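Local coordinates for glutaminase 1 (Escherichia coli, PDB 1U60), which catalyses the hydrolysis of L-glutamine to L-glutamate and ammonium as a homotetrameric glutaminase, at residues Gly108-Ala122 with Asn168-Tyr180. Numbering follows the deposited sequence.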
# COMPACT_ATOMS: atom_id res chain seq x y z
N GLY A 108 11.47 -3.37 -17.84
CA GLY A 108 11.99 -4.44 -18.68
C GLY A 108 10.99 -5.52 -19.05
O GLY A 108 11.36 -6.68 -19.19
N GLY A 109 9.71 -5.17 -19.17
CA GLY A 109 8.70 -6.15 -19.55
C GLY A 109 7.98 -6.79 -18.36
O GLY A 109 7.00 -7.48 -18.53
N LYS A 110 8.49 -6.57 -17.14
CA LYS A 110 7.88 -7.15 -15.95
C LYS A 110 6.62 -6.39 -15.61
O LYS A 110 6.65 -5.19 -15.55
CB LYS A 110 8.83 -7.15 -14.73
CG LYS A 110 8.21 -8.01 -13.60
CD LYS A 110 9.18 -8.42 -12.49
CE LYS A 110 8.44 -9.29 -11.44
NZ LYS A 110 9.18 -9.40 -10.17
N PRO A 111 5.49 -7.09 -15.42
CA PRO A 111 4.22 -6.40 -15.16
C PRO A 111 4.02 -5.80 -13.77
O PRO A 111 3.05 -5.04 -13.61
CB PRO A 111 3.18 -7.50 -15.49
CG PRO A 111 3.87 -8.75 -15.21
CD PRO A 111 5.28 -8.52 -15.65
N LEU A 112 4.89 -6.10 -12.82
CA LEU A 112 4.89 -5.55 -11.48
C LEU A 112 3.78 -5.92 -10.56
O LEU A 112 4.07 -6.25 -9.41
CB LEU A 112 5.01 -4.01 -11.44
CG LEU A 112 6.37 -3.31 -11.66
CD1 LEU A 112 6.60 -2.01 -10.80
CD2 LEU A 112 7.53 -4.17 -11.83
N SER A 113 2.53 -5.85 -11.01
CA SER A 113 1.37 -6.13 -10.14
C SER A 113 0.39 -7.05 -10.85
O SER A 113 0.04 -6.76 -12.00
CB SER A 113 0.62 -4.84 -9.75
OG SER A 113 -0.64 -5.15 -9.11
N PRO A 114 -0.12 -8.08 -10.17
CA PRO A 114 -1.21 -8.92 -10.75
C PRO A 114 -2.52 -8.17 -10.91
O PRO A 114 -3.45 -8.71 -11.47
CB PRO A 114 -1.44 -10.03 -9.72
CG PRO A 114 -0.59 -9.69 -8.53
CD PRO A 114 0.31 -8.55 -8.85
N LEU A 115 -2.60 -6.96 -10.40
CA LEU A 115 -3.83 -6.16 -10.45
C LEU A 115 -3.88 -5.06 -11.50
O LEU A 115 -4.87 -4.40 -11.57
CB LEU A 115 -4.23 -5.66 -9.07
CG LEU A 115 -4.28 -6.68 -7.95
CD1 LEU A 115 -4.80 -6.05 -6.65
CD2 LEU A 115 -5.17 -7.91 -8.32
N VAL A 116 -2.79 -4.83 -12.26
CA VAL A 116 -2.93 -4.05 -13.48
C VAL A 116 -3.19 -5.02 -14.63
O VAL A 116 -3.03 -6.21 -14.46
CB VAL A 116 -1.75 -3.13 -13.75
CG1 VAL A 116 -1.57 -2.18 -12.55
CG2 VAL A 116 -0.49 -3.94 -14.08
N ASN A 117 -3.67 -4.55 -15.76
CA ASN A 117 -4.08 -5.50 -16.82
C ASN A 117 -2.94 -6.46 -17.25
O ASN A 117 -3.13 -7.64 -17.44
CB ASN A 117 -4.60 -4.74 -18.05
CG ASN A 117 -6.03 -4.25 -17.91
OD1 ASN A 117 -6.55 -4.01 -16.82
ND2 ASN A 117 -6.68 -4.01 -19.07
N ALA A 118 -1.74 -5.91 -17.41
CA ALA A 118 -0.61 -6.70 -17.87
C ALA A 118 -0.30 -7.81 -16.83
O ALA A 118 -0.17 -8.97 -17.18
CB ALA A 118 0.63 -5.75 -18.08
N GLY A 119 -0.24 -7.44 -15.55
CA GLY A 119 -0.01 -8.43 -14.54
C GLY A 119 -1.10 -9.47 -14.45
O GLY A 119 -0.85 -10.63 -14.14
N ALA A 120 -2.34 -9.07 -14.70
CA ALA A 120 -3.46 -9.95 -14.56
C ALA A 120 -3.45 -10.96 -15.69
O ALA A 120 -3.70 -12.12 -15.49
CB ALA A 120 -4.76 -9.15 -14.58
N ILE A 121 -3.12 -10.49 -16.89
CA ILE A 121 -3.03 -11.40 -18.04
C ILE A 121 -1.91 -12.43 -17.81
O ILE A 121 -2.08 -13.63 -18.10
CB ILE A 121 -2.83 -10.61 -19.34
CG1 ILE A 121 -4.12 -9.84 -19.67
CG2 ILE A 121 -2.51 -11.55 -20.51
CD1 ILE A 121 -3.97 -8.71 -20.69
N ALA A 122 -0.81 -11.98 -17.23
CA ALA A 122 0.32 -12.87 -16.85
C ALA A 122 -0.08 -13.84 -15.75
O ALA A 122 0.29 -15.05 -15.83
CB ALA A 122 1.50 -12.08 -16.46
N ASN A 168 -5.49 -5.25 -25.04
CA ASN A 168 -5.04 -6.39 -24.23
C ASN A 168 -4.31 -7.46 -25.06
O ASN A 168 -3.40 -8.13 -24.54
CB ASN A 168 -6.20 -7.03 -23.49
CG ASN A 168 -6.62 -6.29 -22.25
OD1 ASN A 168 -7.74 -6.55 -21.73
ND2 ASN A 168 -5.84 -5.34 -21.80
N ARG A 169 -4.68 -7.62 -26.32
CA ARG A 169 -3.94 -8.51 -27.25
C ARG A 169 -2.52 -8.04 -27.39
O ARG A 169 -1.56 -8.86 -27.36
CB ARG A 169 -4.57 -8.60 -28.64
CG ARG A 169 -6.01 -9.10 -28.69
CD ARG A 169 -6.61 -9.12 -30.07
NE ARG A 169 -8.07 -9.27 -29.98
CZ ARG A 169 -8.85 -9.56 -31.02
NH1 ARG A 169 -8.35 -9.78 -32.24
NH2 ARG A 169 -10.15 -9.64 -30.84
N ALA A 170 -2.35 -6.72 -27.52
CA ALA A 170 -1.02 -6.13 -27.56
C ALA A 170 -0.21 -6.42 -26.29
O ALA A 170 0.94 -6.82 -26.37
CB ALA A 170 -1.09 -4.67 -27.76
N ILE A 171 -0.83 -6.16 -25.14
CA ILE A 171 -0.19 -6.43 -23.86
C ILE A 171 0.23 -7.89 -23.71
O ILE A 171 1.35 -8.18 -23.24
CB ILE A 171 -1.09 -5.94 -22.69
CG1 ILE A 171 -1.12 -4.42 -22.62
CG2 ILE A 171 -0.57 -6.47 -21.36
CD1 ILE A 171 -2.08 -3.85 -21.61
N ALA A 172 -0.62 -8.83 -24.12
CA ALA A 172 -0.29 -10.22 -24.06
C ALA A 172 0.98 -10.53 -24.87
O ALA A 172 1.81 -11.28 -24.44
CB ALA A 172 -1.39 -11.03 -24.54
N TRP A 173 1.09 -9.96 -26.05
CA TRP A 173 2.26 -10.19 -26.87
C TRP A 173 3.50 -9.53 -26.29
O TRP A 173 4.59 -10.08 -26.40
CB TRP A 173 2.01 -9.73 -28.34
CG TRP A 173 1.18 -10.69 -29.16
CD1 TRP A 173 0.01 -10.41 -29.76
CD2 TRP A 173 1.46 -12.07 -29.46
NE1 TRP A 173 -0.47 -11.52 -30.42
CE2 TRP A 173 0.39 -12.56 -30.24
CE3 TRP A 173 2.50 -12.94 -29.12
CZ2 TRP A 173 0.34 -13.87 -30.72
CZ3 TRP A 173 2.46 -14.24 -29.60
CH2 TRP A 173 1.38 -14.70 -30.38
N LEU A 174 3.38 -8.34 -25.70
CA LEU A 174 4.50 -7.72 -25.02
C LEU A 174 5.03 -8.56 -23.85
O LEU A 174 6.26 -8.74 -23.69
CB LEU A 174 4.13 -6.36 -24.46
CG LEU A 174 3.92 -5.24 -25.49
CD1 LEU A 174 3.38 -4.00 -24.80
CD2 LEU A 174 5.19 -4.96 -26.31
N LEU A 175 4.13 -9.05 -23.03
CA LEU A 175 4.48 -10.02 -21.98
C LEU A 175 5.17 -11.27 -22.56
O LEU A 175 6.26 -11.66 -22.11
CB LEU A 175 3.25 -10.40 -21.17
CG LEU A 175 2.66 -9.25 -20.38
CD1 LEU A 175 1.24 -9.59 -20.03
CD2 LEU A 175 3.46 -8.99 -19.13
N TYR A 176 4.59 -11.87 -23.58
CA TYR A 176 5.11 -13.10 -24.14
C TYR A 176 6.52 -12.87 -24.67
O TYR A 176 7.45 -13.70 -24.46
CB TYR A 176 4.21 -13.55 -25.26
CG TYR A 176 4.57 -14.92 -25.79
CD1 TYR A 176 5.45 -15.06 -26.86
CD2 TYR A 176 4.02 -16.06 -25.23
CE1 TYR A 176 5.80 -16.30 -27.35
CE2 TYR A 176 4.36 -17.32 -25.71
CZ TYR A 176 5.25 -17.43 -26.78
OH TYR A 176 5.58 -18.67 -27.27
N SER A 177 6.70 -11.72 -25.33
CA SER A 177 7.97 -11.36 -25.93
C SER A 177 9.06 -11.19 -24.86
O SER A 177 10.21 -11.54 -25.11
CB SER A 177 7.80 -10.10 -26.79
OG SER A 177 9.06 -9.63 -27.22
N ALA A 178 8.68 -10.67 -23.70
CA ALA A 178 9.60 -10.28 -22.64
C ALA A 178 9.92 -11.43 -21.73
O ALA A 178 10.83 -11.28 -20.88
CB ALA A 178 9.01 -9.19 -21.83
N GLY A 179 9.19 -12.54 -21.84
CA GLY A 179 9.41 -13.63 -20.92
C GLY A 179 8.47 -13.65 -19.73
O GLY A 179 8.66 -14.47 -18.83
N TYR A 180 7.46 -12.79 -19.70
CA TYR A 180 6.53 -12.72 -18.57
C TYR A 180 5.11 -13.23 -18.89
O TYR A 180 4.13 -12.77 -18.32
CB TYR A 180 6.52 -11.30 -17.98
CG TYR A 180 7.85 -10.91 -17.31
CD1 TYR A 180 8.08 -11.22 -15.97
CD2 TYR A 180 8.86 -10.29 -18.02
CE1 TYR A 180 9.27 -10.92 -15.36
CE2 TYR A 180 10.10 -9.96 -17.40
CZ TYR A 180 10.28 -10.29 -16.07
OH TYR A 180 11.47 -10.01 -15.41
O HOH W 1 12.73 -9.38 -20.50
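Two helices that line the predicted glutamine site pack here, and each brings an asparagine predicted to bind substrate, N117 from helix 117-126 and N168 from helix 166-178. The short segments cross at -66° with axes 9.5 Å apart. I121 is the knob: it drops among N168, I171, A172 and L175, its CD1 lying 3.9 Å from N168 CG, while its CG2 faces the methyl of A172. Beside it, A118, with only a methyl for a side chain, lets I171 CG2 lie against its backbone as well, 3.5 Å from A118 CA and 3.6 Å from A118 CB, and L175 CD1 rests 3.2 Å from A118 O. The other L175 branch, CD2, reaches P111, so this one leucine bridges helix and loop. At the active-site end the two amides meet with their planes 60° apart; N117 OD1 accepts from K69 NZ, which probably steadies that amide beside the pocket.

In this family, which belongs to the beta-lactamase clan, the contact lies in the helical part, away from the five-stranded sheet. Helix 166-178 ends in a Schellman motif: G179 adopts positive phi, as glycine readily does, and Y180 N bonds back to L175 O. The turn brings one face of the Y180 ring against K110, whose CA stands almost on the ring normal, 3.7 Å from the ring centroid, in a CH-pi contact. A chi1 of -170° sets K110 CG beside the carbonyl carbon, and the extended chain passes Y180 CE1 and carries NZ away to Q86 O. P111 sets CD of its ring against Y180 CB. G109, at positive phi, has only hydrogens on the CA that lies 3.8 Å from A178 CB. One water donates to both G108 O and A178 O, tying loop to helix end.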